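PDB 5I0F: glycoside hydrolase family 31 from Trueperella pyogenes, which breaks down cycloalternan, a cyclic glucose oligosaccharide, as a retaining glycoside hydrolase that works through a covalent sugar-enzyme intermediate. Local coordinates for residues G564-V569 with H591-H596; W298-E303 with V326-A331; P98-Q103 with L126-W131. All coordinates share one frame; numbering follows the deposited sequence.

Contact 1. Residues G564-V569 with H591-H596; sequences GFSGPV and HSEFHH. With GLC (alpha-D-glucopyranose), chain B; BGC (beta-D-glucopyranose), chain C; GLC (alpha-D-glucopyranose), chain D.
Phe565 and Glu593 carry the tight half of this contact. CB of Glu593 sits over one face of the Phe565 ring, 3.5 Å from its centroid and 18° off the ring normal, a CH-pi contact displaced toward the rim. The backbone locks the same pair, with Glu593 N donating to Phe565 O at 2.9 Å. His591 runs beside the phenylalanine, pointing the same way. The two rings are tilted by 26° and slid so far apart that they barely overlap, yet CD2 of Phe565 comes within 3.3 Å of CD2 of His591. From there His591 NE2 reaches the beta-glucose, with O3 and O4 both 2.9 Å away.

The Glu593 chain leaves with CG anti to the backbone N (chi1 -172°), and its two carboxylate oxygens go to different partners. OE1 takes the hydroxyl of Ser566, with OG at 2.7 Å on the syn side, somewhat out of the carboxylate plane. OE2 is held by the Tyr200 hydroxyl and also receives O2 of the chain D glucose at 2.8 Å. The Ser566 hydroxyl thus braces from the second shell a glutamate that touches sugar directly. Phe565 lies near two separate bound glycans, with His591 holding the beta-glucose and Glu593 the chain D glucose. Phe594 adds its carbonyl O, which accepts from O3 of the chain B glucose.

On the backbone side the packing gives way to water. One water donates to both Phe565 O and Glu593 O, and a second accepts from Gly567 N and reaches Glu593 OE1 only weakly.

These loops belong to a (beta/alpha)8 barrel: 564-569 leads from strand 558-561 to helix 572-583. The loop 591-596 leaves the neighbouring parallel strand 587-590 on the way to helix 606-613, against which Val569 rests.

Contact 2. Residues W298-E303 with V326-A331; sequences WASGNE and VVVIEA. With GLC (alpha-D-glucopyranose), chain E; BGC (beta-D-glucopyranose), chain C.
The indole of Trp298, its CG anti to the carbonyl carbon (chi1 -70°), lies alongside Val326, whose CG2 lies over one face of the five-membered ring in a CH-pi contact, 3.7 Å from its centroid and 14° off the normal. CG1 of the same valine covers the six-membered part near its rim, and Val328 CG2 approaches CE3 obliquely. NE1 donates to Ile294 O, and the ring of Phe514 also meets the indole. This is the first beta-alpha-beta unit of the TIM barrel: parallel strands 297-300 and 326-329, connected through helix 307-320, whose Met314 touches Ala299 and Val327 on the other side of the sheet. Two backbone bonds join the strands, Ala299 N to Val326 O at 2.8 Å and Val328 N to Ala299 O at 2.9 Å. Further along, a water links Gly301 N with Val328 O.

At the strands' C-terminal ends lie two more flat groups, the Asn302 amide and the Glu330 carboxylate, with planes 76° apart. ND2 gives one proton to Glu330 OE1 at 2.8 Å, on its anti side, and the other to ring oxygen O5 of the chain E glucose. Lys465 holds OE2 in a salt bridge, while OE1 also accepts from O4 of the beta-glucose at 2.6 Å.

Contact 3. Residues P98-Q103 with L126-W131; sequences PHLPDQ and LTPSHW
Leu100 enters the contact with its CB directed at 126-131, and its CG stands anti to the backbone N (chi1 -173°), 4.2 Å from CG of Pro128. The branches then part. CD1 meets CD2 of Leu126 at 4.1 Å, the two leucines sliding past each other in opposite directions. CD2 crosses to the Pro128 ring and touches CG at 3.8 Å, with CB equally near. Leu31, on strand 31-37, packs against both leucines.

The loop that carries Leu100 joins strands 91-97 and 105-113 of the antiparallel N-terminal beta domain, while 126-131 leads out of that sheet and into strand 130-132, an edge strand of the next one. Asp102 is the centre of an inverse gamma turn, marked by a weak bond from Gln103 N to Pro101 O. This turn sets two carbonyls against Pro128: Pro101 O lies 3.4 Å from CG, and Gln103 O lies at the same distance from CD. Gln103 O is buried here without a hydrogen-bond partner.

On the outer side the link is a single water. It donates to Asp102 OD1 and to Pro128 O, and sits in the ring plane of His130, 2.7 Å from ND1.

Overall arrangement
From the N terminus the chain first closes contact 3, where strands 105-113 and 118-126 form the excursion between 98-103 and 126-131, and the seam between two beta sheets is packed. Contact 2 follows as the barrel begins, joining its first two strands around helix 307-320. Contact 1 closes last, across helix 572-583 and strand 587-590, and ties the loops after the seventh and eighth strands. The three follow in series, neither nested nor crossed. In space contacts 1 and 2 adjoin, since the eighth strand pairs with the first: His595 N meets Glu303 OE1, and both contacts touch the beta-glucose. Contact 3 lies across the chain's centre, about 49 Å from contact 1, centre to centre.

Contact 1. Residues G564-V569 with H591-H596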
loop_
_atom_site.group_PDB
_atom_site.type_symbol
_atom_site.label_atom_id
_atom_site.label_comp_id
_atom_site.label_asym_id
_atom_site.label_seq_id
_atom_site.Cartn_x
_atom_site.Cartn_y
_atom_site.Cartn_z
ATOM N N GLY A 564 1.690 10.954 -12.428
ATOM C CA GLY A 564 1.980 11.439 -11.088
ATOM C C GLY A 564 1.014 12.517 -10.574
ATOM O O GLY A 564 0.490 13.351 -11.340
ATOM N N PHE A 565 0.793 12.508 -9.265
ATOM C CA PHE A 565 -0.142 13.450 -8.646
ATOM C C PHE A 565 0.503 14.610 -7.889
ATOM O O PHE A 565 -0.202 15.577 -7.580
ATOM C CB PHE A 565 -1.185 12.708 -7.794
ATOM C CG PHE A 565 -0.900 12.639 -6.313
ATOM C CD1 PHE A 565 0.335 12.288 -5.802
ATOM C CD2 PHE A 565 -1.940 12.806 -5.423
ATOM C CE1 PHE A 565 0.545 12.204 -4.421
ATOM C CE2 PHE A 565 -1.748 12.705 -4.057
ATOM C CZ PHE A 565 -0.503 12.403 -3.549
ATOM N N SER A 566 1.804 14.507 -7.596
ATOM C CA SER A 566 2.488 15.433 -6.674
ATOM C C SER A 566 3.416 16.382 -7.424
ATOM O O SER A 566 4.082 15.987 -8.378
ATOM C CB SER A 566 3.279 14.651 -5.637
ATOM O OG SER A 566 3.979 15.497 -4.736
ATOM N N GLY A 567 3.474 17.623 -6.962
ATOM C CA GLY A 567 4.353 18.648 -7.535
ATOM C C GLY A 567 3.728 19.381 -8.700
ATOM O O GLY A 567 2.545 19.170 -9.028
ATOM N N PRO A 568 4.506 20.267 -9.336
ATOM C CA PRO A 568 4.047 20.919 -10.560
ATOM C C PRO A 568 3.475 19.898 -11.554
ATOM O O PRO A 568 3.845 18.730 -11.511
ATOM C CB PRO A 568 5.331 21.560 -11.104
ATOM C CG PRO A 568 6.101 21.890 -9.872
ATOM C CD PRO A 568 5.837 20.750 -8.928
ATOM N N VAL A 569 2.564 20.328 -12.417
ATOM C CA VAL A 569 2.023 19.396 -13.427
ATOM C C VAL A 569 3.165 18.700 -14.221
ATOM O O VAL A 569 4.226 19.290 -14.432
ATOM C CB VAL A 569 1.024 20.060 -14.392
ATOM C CG1 VAL A 569 -0.155 20.664 -13.621
ATOM C CG2 VAL A 569 1.679 21.116 -15.256
ATOM N N HIS A 591 -5.315 12.257 -11.270
ATOM C CA HIS A 591 -5.454 12.731 -9.891
ATOM C C HIS A 591 -4.412 13.811 -9.590
ATOM O O HIS A 591 -3.370 13.881 -10.239
ATOM C CB HIS A 591 -5.333 11.527 -8.936
ATOM C CG HIS A 591 -5.494 11.851 -7.480
ATOM N ND1 HIS A 591 -6.511 12.642 -6.997
ATOM C CD2 HIS A 591 -4.802 11.430 -6.393
ATOM C CE1 HIS A 591 -6.390 12.756 -5.681
ATOM N NE2 HIS A 591 -5.364 12.018 -5.288
ATOM N N SER A 592 -4.700 14.645 -8.606
ATOM C CA SER A 592 -3.753 15.654 -8.136
ATOM C C SER A 592 -3.777 15.835 -6.619
ATOM O O SER A 592 -4.840 15.861 -5.971
ATOM C CB SER A 592 -4.017 17.004 -8.801
ATOM O OG SER A 592 -5.334 17.484 -8.547
ATOM N N GLU A 593 -2.588 16.001 -6.075
ATOM C CA GLU A 593 -2.402 16.190 -4.640
ATOM C C GLU A 593 -2.815 17.595 -4.187
ATOM O O GLU A 593 -2.698 18.561 -4.934
ATOM C CB GLU A 593 -0.916 15.959 -4.307
ATOM C CG GLU A 593 -0.583 15.930 -2.817
ATOM C CD GLU A 593 0.873 15.573 -2.564
ATOM O OE1 GLU A 593 1.751 16.072 -3.279
ATOM O OE2 GLU A 593 1.148 14.782 -1.639
ATOM N N PHE A 594 -3.265 17.681 -2.937
ATOM C CA PHE A 594 -3.538 18.928 -2.224
ATOM C C PHE A 594 -2.338 19.861 -2.318
ATOM O O PHE A 594 -1.205 19.414 -2.162
ATOM C CB PHE A 594 -3.797 18.639 -0.734
ATOM C CG PHE A 594 -4.241 19.839 0.064
ATOM C CD1 PHE A 594 -5.394 20.546 -0.278
ATOM C CD2 PHE A 594 -3.534 20.226 1.199
ATOM C CE1 PHE A 594 -5.811 21.646 0.464
ATOM C CE2 PHE A 594 -3.951 21.322 1.958
ATOM C CZ PHE A 594 -5.093 22.023 1.598
ATOM N N HIS A 595 -2.615 21.139 -2.539
ATOM C CA HIS A 595 -1.594 22.195 -2.710
ATOM C C HIS A 595 -2.058 23.525 -2.041
ATOM O O HIS A 595 -1.649 24.626 -2.455
ATOM C CB HIS A 595 -1.368 22.325 -4.219
ATOM C CG HIS A 595 -0.334 23.324 -4.623
ATOM N ND1 HIS A 595 -0.566 24.257 -5.615
ATOM C CD2 HIS A 595 0.937 23.524 -4.200
ATOM C CE1 HIS A 595 0.520 24.987 -5.780
ATOM N NE2 HIS A 595 1.439 24.572 -4.926
ATOM N N HIS A 596 -2.902 23.417 -1.000
ATOM C CA HIS A 596 -3.425 24.570 -0.244
ATOM C C HIS A 596 -4.114 25.619 -1.119
ATOM O O HIS A 596 -4.123 26.801 -0.787
ATOM C CB HIS A 596 -2.292 25.214 0.603
ATOM C CG HIS A 596 -1.729 24.307 1.648
ATOM N ND1 HIS A 596 -2.238 24.245 2.931
ATOM C CD2 HIS A 596 -0.705 23.423 1.608
ATOM C CE1 HIS A 596 -1.561 23.353 3.631
ATOM N NE2 HIS A 596 -0.628 22.838 2.851
HETATM C C1 GLC B . 3.051 17.074 1.993
HETATM C C2 GLC B . 2.604 17.633 0.647
HETATM C C3 GLC B . 1.155 18.110 0.720
HETATM C C4 GLC B . 0.237 17.000 1.236
HETATM C C5 GLC B . 0.765 16.518 2.594
HETATM C C6 GLC B . -0.044 15.410 3.276
HETATM O O1 GLC B . 3.098 18.127 2.965
HETATM O O2 GLC B . 3.459 18.722 0.271
HETATM O O3 GLC B . 0.761 18.557 -0.580
HETATM O O4 GLC B . -1.109 17.469 1.377
HETATM O O5 GLC B . 2.128 16.072 2.425
HETATM O O6 GLC B . -0.541 14.411 2.365
HETATM C C2 BGC C . -3.869 9.389 -1.101
HETATM C C3 BGC C . -3.964 10.565 -2.089
HETATM C C4 BGC C . -4.997 11.566 -1.581
HETATM C C5 BGC C . -4.672 12.013 -0.147
HETATM C C6 BGC C . -5.830 12.845 0.391
HETATM C C1 BGC C . -4.478 9.555 0.315
HETATM O O2 BGC C . -2.811 8.425 -1.275
HETATM O O3 BGC C . -4.298 10.089 -3.395
HETATM O O4 BGC C . -5.054 12.713 -2.451
HETATM O O5 BGC C . -4.408 10.919 0.769
HETATM O O6 BGC C . -5.475 13.465 1.631
HETATM C C1 GLC D . 0.489 13.573 1.791
HETATM C C2 GLC D . -0.141 12.709 0.697
HETATM C C3 GLC D . -1.028 11.631 1.308
HETATM C C4 GLC D . -0.210 10.791 2.276
HETATM C C5 GLC D . 0.346 11.734 3.348
HETATM C C6 GLC D . 1.170 11.018 4.404
HETATM O O2 GLC D . -0.883 13.542 -0.199
HETATM O O3 GLC D . -1.563 10.805 0.262
HETATM O O4 GLC D . -1.026 9.749 2.848
HETATM O O5 GLC D . 1.166 12.755 2.749
HETATM O O6 GLC D . 2.433 10.570 3.889
HETATM O O HOH W 1 -0.574 18.459 -7.055
HETATM O O HOH W 2 1.583 18.821 -5.225
#

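Contact 2. Residues W298-E303 with V326-A331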
loop_
_atom_site.group_PDB
_atom_site.type_symbol
_atom_site.label_atom_id
_atom_site.label_comp_id
_atom_site.label_asym_id
_atom_site.label_seq_id
_atom_site.Cartn_x
_atom_site.Cartn_y
_atom_site.Cartn_z
ATOM N N TRP A 298 -11.580 7.781 -14.987
ATOM C CA TRP A 298 -11.836 8.293 -13.647
ATOM C C TRP A 298 -11.213 9.693 -13.527
ATOM O O TRP A 298 -10.012 9.851 -13.785
ATOM C CB TRP A 298 -11.201 7.412 -12.579
ATOM C CG TRP A 298 -11.823 6.067 -12.380
ATOM C CD1 TRP A 298 -12.219 5.179 -13.341
ATOM C CD2 TRP A 298 -12.107 5.458 -11.126
ATOM N NE1 TRP A 298 -12.739 4.047 -12.761
ATOM C CE2 TRP A 298 -12.682 4.194 -11.395
ATOM C CE3 TRP A 298 -11.924 5.854 -9.800
ATOM C CZ2 TRP A 298 -13.098 3.326 -10.380
ATOM C CZ3 TRP A 298 -12.327 4.986 -8.773
ATOM C CH2 TRP A 298 -12.898 3.732 -9.072
ATOM N N ALA A 299 -12.018 10.669 -13.124
ATOM C CA ALA A 299 -11.549 12.049 -12.876
ATOM C C ALA A 299 -11.413 12.294 -11.373
ATOM O O ALA A 299 -12.309 11.949 -10.615
ATOM C CB ALA A 299 -12.550 13.003 -13.444
ATOM N N SER A 300 -10.317 12.912 -10.947
ATOM C CA SER A 300 -10.078 13.186 -9.523
ATOM C C SER A 300 -9.168 14.416 -9.375
ATOM O O SER A 300 -8.357 14.725 -10.258
ATOM C CB SER A 300 -9.444 11.966 -8.872
ATOM O OG SER A 300 -9.166 12.160 -7.487
ATOM N N GLY A 301 -9.324 15.100 -8.257
ATOM C CA GLY A 301 -8.473 16.234 -7.916
ATOM C C GLY A 301 -8.758 16.657 -6.498
ATOM O O GLY A 301 -9.898 17.013 -6.173
ATOM N N ASN A 302 -7.753 16.622 -5.631
ATOM C CA ASN A 302 -8.014 16.937 -4.228
ATOM C C ASN A 302 -8.580 18.359 -4.005
ATOM O O ASN A 302 -9.312 18.579 -3.038
ATOM C CB ASN A 302 -6.779 16.705 -3.353
ATOM C CG ASN A 302 -7.092 16.884 -1.873
ATOM O OD1 ASN A 302 -6.915 17.987 -1.308
ATOM N ND2 ASN A 302 -7.610 15.846 -1.252
ATOM N N GLU A 303 -8.269 19.306 -4.912
ATOM C CA GLU A 303 -8.725 20.690 -4.754
ATOM C C GLU A 303 -10.102 20.960 -5.339
ATOM O O GLU A 303 -10.512 22.109 -5.404
ATOM C CB GLU A 303 -7.657 21.675 -5.278
ATOM C CG GLU A 303 -6.403 21.540 -4.431
ATOM C CD GLU A 303 -5.358 22.605 -4.649
ATOM O OE1 GLU A 303 -4.514 22.728 -3.745
ATOM O OE2 GLU A 303 -5.328 23.272 -5.700
ATOM N N VAL A 326 -16.421 8.121 -13.907
ATOM C CA VAL A 326 -16.332 8.167 -12.438
ATOM C C VAL A 326 -15.688 9.495 -12.046
ATOM O O VAL A 326 -14.687 9.916 -12.650
ATOM C CB VAL A 326 -15.462 7.015 -11.850
ATOM C CG1 VAL A 326 -15.385 7.111 -10.323
ATOM C CG2 VAL A 326 -15.998 5.643 -12.226
ATOM N N VAL A 327 -16.246 10.129 -11.022
ATOM C CA VAL A 327 -15.589 11.252 -10.360
ATOM C C VAL A 327 -15.354 10.890 -8.906
ATOM O O VAL A 327 -16.271 10.406 -8.225
ATOM C CB VAL A 327 -16.355 12.583 -10.532
ATOM C CG1 VAL A 327 -17.757 12.539 -9.934
ATOM C CG2 VAL A 327 -15.527 13.747 -9.957
ATOM N N VAL A 328 -14.104 11.028 -8.465
ATOM C CA VAL A 328 -13.741 10.890 -7.056
ATOM C C VAL A 328 -13.709 12.289 -6.435
ATOM O O VAL A 328 -13.121 13.208 -7.014
ATOM C CB VAL A 328 -12.345 10.214 -6.911
ATOM C CG1 VAL A 328 -11.995 10.009 -5.440
ATOM C CG2 VAL A 328 -12.334 8.882 -7.665
ATOM N N ILE A 329 -14.345 12.451 -5.267
ATOM C CA ILE A 329 -14.290 13.682 -4.503
ATOM C C ILE A 329 -13.637 13.342 -3.176
ATOM O O ILE A 329 -14.130 12.471 -2.443
ATOM C CB ILE A 329 -15.706 14.289 -4.270
ATOM C CG1 ILE A 329 -16.511 14.305 -5.580
ATOM C CG2 ILE A 329 -15.576 15.690 -3.676
ATOM C CD1 ILE A 329 -17.966 14.700 -5.432
ATOM N N GLU A 330 -12.507 13.999 -2.902
ATOM C CA GLU A 330 -11.744 13.788 -1.683
ATOM C C GLU A 330 -12.075 14.785 -0.612
ATOM O O GLU A 330 -12.367 14.397 0.522
ATOM C CB GLU A 330 -10.232 13.814 -1.985
ATOM C CG GLU A 330 -9.816 12.703 -2.906
ATOM C CD GLU A 330 -8.329 12.415 -2.861
ATOM O OE1 GLU A 330 -7.524 13.383 -2.672
ATOM O OE2 GLU A 330 -7.982 11.219 -3.041
ATOM N N ALA A 331 -12.049 16.062 -0.981
ATOM C CA ALA A 331 -12.337 17.164 -0.067
ATOM C C ALA A 331 -13.827 17.520 -0.159
ATOM O O ALA A 331 -14.185 18.562 -0.675
ATOM C CB ALA A 331 -11.470 18.371 -0.407
HETATM C C1 GLC E . -5.687 14.885 1.634
HETATM C C2 GLC E . -5.075 15.506 2.901
HETATM C C3 GLC E . -5.909 15.193 4.136
HETATM C C4 GLC E . -7.374 15.536 3.886
HETATM C C5 GLC E . -7.873 14.795 2.647
HETATM C C6 GLC E . -9.337 15.085 2.333
HETATM O O2 GLC E . -3.740 15.025 3.103
HETATM O O3 GLC E . -5.403 15.919 5.266
HETATM O O4 GLC E . -8.153 15.167 5.034
HETATM O O5 GLC E . -7.080 15.193 1.525
HETATM O O6 GLC E . -9.508 16.458 2.004
HETATM C C2 BGC C . -3.869 9.389 -1.101
HETATM C C3 BGC C . -3.964 10.565 -2.089
HETATM C C4 BGC C . -4.997 11.566 -1.581
HETATM C C5 BGC C . -4.672 12.013 -0.147
HETATM C C6 BGC C . -5.830 12.845 0.391
HETATM C C1 BGC C . -4.478 9.555 0.315
HETATM O O2 BGC C . -2.811 8.425 -1.275
HETATM O O3 BGC C . -4.298 10.089 -3.395
HETATM O O4 BGC C . -5.054 12.713 -2.451
HETATM O O5 BGC C . -4.408 10.919 0.769
HETATM O O6 BGC C . -5.475 13.465 1.631
HETATM O O HOH W 3 -11.840 16.583 -4.049
HETATM O O HOH W 4 -10.894 14.196 -5.909
#

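Contact 3. Residues P98-Q103 with L126-W131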
loop_
_atom_site.group_PDB
_atom_site.type_symbol
_atom_site.label_atom_id
_atom_site.label_comp_id
_atom_site.label_asym_id
_atom_site.label_seq_id
_atom_site.Cartn_x
_atom_site.Cartn_y
_atom_site.Cartn_z
ATOM N N PRO A 98 28.956 -4.602 23.407
ATOM C CA PRO A 98 29.475 -5.106 22.113
ATOM C C PRO A 98 29.303 -6.609 21.820
ATOM O O PRO A 98 29.259 -6.997 20.641
ATOM C CB PRO A 98 30.968 -4.743 22.162
ATOM C CG PRO A 98 31.276 -4.588 23.616
ATOM C CD PRO A 98 30.034 -4.046 24.248
ATOM N N HIS A 99 29.224 -7.436 22.863
ATOM C CA HIS A 99 29.073 -8.894 22.718
ATOM C C HIS A 99 28.206 -9.414 23.847
ATOM O O HIS A 99 28.695 -9.690 24.938
ATOM C CB HIS A 99 30.441 -9.589 22.739
ATOM C CG HIS A 99 31.232 -9.400 21.480
ATOM N ND1 HIS A 99 30.801 -9.868 20.257
ATOM C CD2 HIS A 99 32.422 -8.792 21.254
ATOM C CE1 HIS A 99 31.691 -9.560 19.330
ATOM N NE2 HIS A 99 32.684 -8.905 19.908
ATOM N N LEU A 100 26.915 -9.533 23.576
ATOM C CA LEU A 100 25.932 -9.749 24.631
ATOM C C LEU A 100 26.078 -11.133 25.254
ATOM O O LEU A 100 25.984 -12.131 24.546
ATOM C CB LEU A 100 24.522 -9.597 24.064
ATOM C CG LEU A 100 23.376 -9.634 25.078
ATOM C CD1 LEU A 100 23.402 -8.411 25.985
ATOM C CD2 LEU A 100 22.054 -9.738 24.327
ATOM N N PRO A 101 26.321 -11.204 26.573
ATOM C CA PRO A 101 26.401 -12.536 27.195
ATOM C C PRO A 101 25.103 -13.332 27.037
ATOM O O PRO A 101 24.015 -12.737 27.035
ATOM C CB PRO A 101 26.651 -12.217 28.673
ATOM C CG PRO A 101 27.309 -10.882 28.673
ATOM C CD PRO A 101 26.743 -10.136 27.498
ATOM N N ASP A 102 25.213 -14.654 26.913
ATOM C CA ASP A 102 24.039 -15.527 26.849
ATOM C C ASP A 102 23.559 -15.868 28.266
ATOM O O ASP A 102 23.536 -17.027 28.667
ATOM C CB ASP A 102 24.352 -16.804 26.037
ATOM C CG ASP A 102 23.087 -17.563 25.602
ATOM O OD1 ASP A 102 21.965 -17.162 25.951
ATOM O OD2 ASP A 102 23.213 -18.578 24.890
ATOM N N GLN A 103 23.182 -14.842 29.019
ATOM C CA GLN A 103 22.667 -14.996 30.382
ATOM C C GLN A 103 21.485 -14.047 30.517
ATOM O O GLN A 103 21.538 -12.918 30.011
ATOM C CB GLN A 103 23.737 -14.642 31.424
ATOM C CG GLN A 103 25.062 -15.378 31.289
ATOM C CD GLN A 103 26.120 -14.900 32.279
ATOM O OE1 GLN A 103 25.845 -14.081 33.157
ATOM N NE2 GLN A 103 27.345 -15.419 32.144
ATOM N N LEU A 126 15.923 -8.695 30.312
ATOM C CA LEU A 126 16.811 -8.969 29.198
ATOM C C LEU A 126 16.957 -10.490 29.080
ATOM O O LEU A 126 17.510 -11.142 29.985
ATOM C CB LEU A 126 18.166 -8.307 29.431
ATOM C CG LEU A 126 19.239 -8.476 28.349
ATOM C CD1 LEU A 126 18.724 -8.011 26.998
ATOM C CD2 LEU A 126 20.505 -7.733 28.733
ATOM N N THR A 127 16.422 -11.058 27.999
ATOM C CA THR A 127 16.481 -12.505 27.761
ATOM C C THR A 127 17.042 -12.742 26.367
ATOM O O THR A 127 16.290 -12.821 25.398
ATOM C CB THR A 127 15.114 -13.173 27.892
ATOM O OG1 THR A 127 14.196 -12.547 27.000
ATOM C CG2 THR A 127 14.584 -13.044 29.302
ATOM N N PRO A 128 18.374 -12.837 26.259
ATOM C CA PRO A 128 19.006 -13.011 24.966
ATOM C C PRO A 128 18.568 -14.289 24.250
ATOM O O PRO A 128 18.272 -15.309 24.892
ATOM C CB PRO A 128 20.498 -13.068 25.294
ATOM C CG PRO A 128 20.631 -12.393 26.603
ATOM C CD PRO A 128 19.363 -12.704 27.343
ATOM N N SER A 129 18.518 -14.190 22.927
ATOM C CA SER A 129 18.139 -15.263 22.054
ATOM C C SER A 129 19.356 -15.825 21.319
ATOM O O SER A 129 20.394 -15.168 21.215
ATOM C CB SER A 129 17.117 -14.764 21.017
ATOM O OG SER A 129 15.870 -14.458 21.627
ATOM N N HIS A 130 19.213 -17.054 20.835
ATOM C CA HIS A 130 20.207 -17.692 19.971
ATOM C C HIS A 130 19.494 -18.546 18.934
ATOM O O HIS A 130 18.341 -18.941 19.131
ATOM C CB HIS A 130 21.218 -18.519 20.782
ATOM C CG HIS A 130 20.645 -19.749 21.419
ATOM N ND1 HIS A 130 19.962 -19.718 22.615
ATOM C CD2 HIS A 130 20.673 -21.047 21.039
ATOM C CE1 HIS A 130 19.586 -20.940 22.942
ATOM N NE2 HIS A 130 20.009 -21.765 22.003
ATOM N N TRP A 131 20.180 -18.808 17.836
ATOM C CA TRP A 131 19.631 -19.636 16.760
ATOM C C TRP A 131 19.884 -21.107 17.060
ATOM O O TRP A 131 21.008 -21.501 17.348
ATOM C CB TRP A 131 20.221 -19.250 15.396
ATOM C CG TRP A 131 19.783 -17.916 14.901
ATOM C CD1 TRP A 131 20.511 -16.753 14.919
ATOM C CD2 TRP A 131 18.520 -17.581 14.309
ATOM N NE1 TRP A 131 19.790 -15.733 14.383
ATOM C CE2 TRP A 131 18.562 -16.201 13.999
ATOM C CE3 TRP A 131 17.361 -18.309 13.999
ATOM C CZ2 TRP A 131 17.484 -15.531 13.387
ATOM C CZ3 TRP A 131 16.289 -17.643 13.392
ATOM C CH2 TRP A 131 16.362 -16.264 13.096
HETATM O O HOH W 5 19.582 -17.776 24.425
#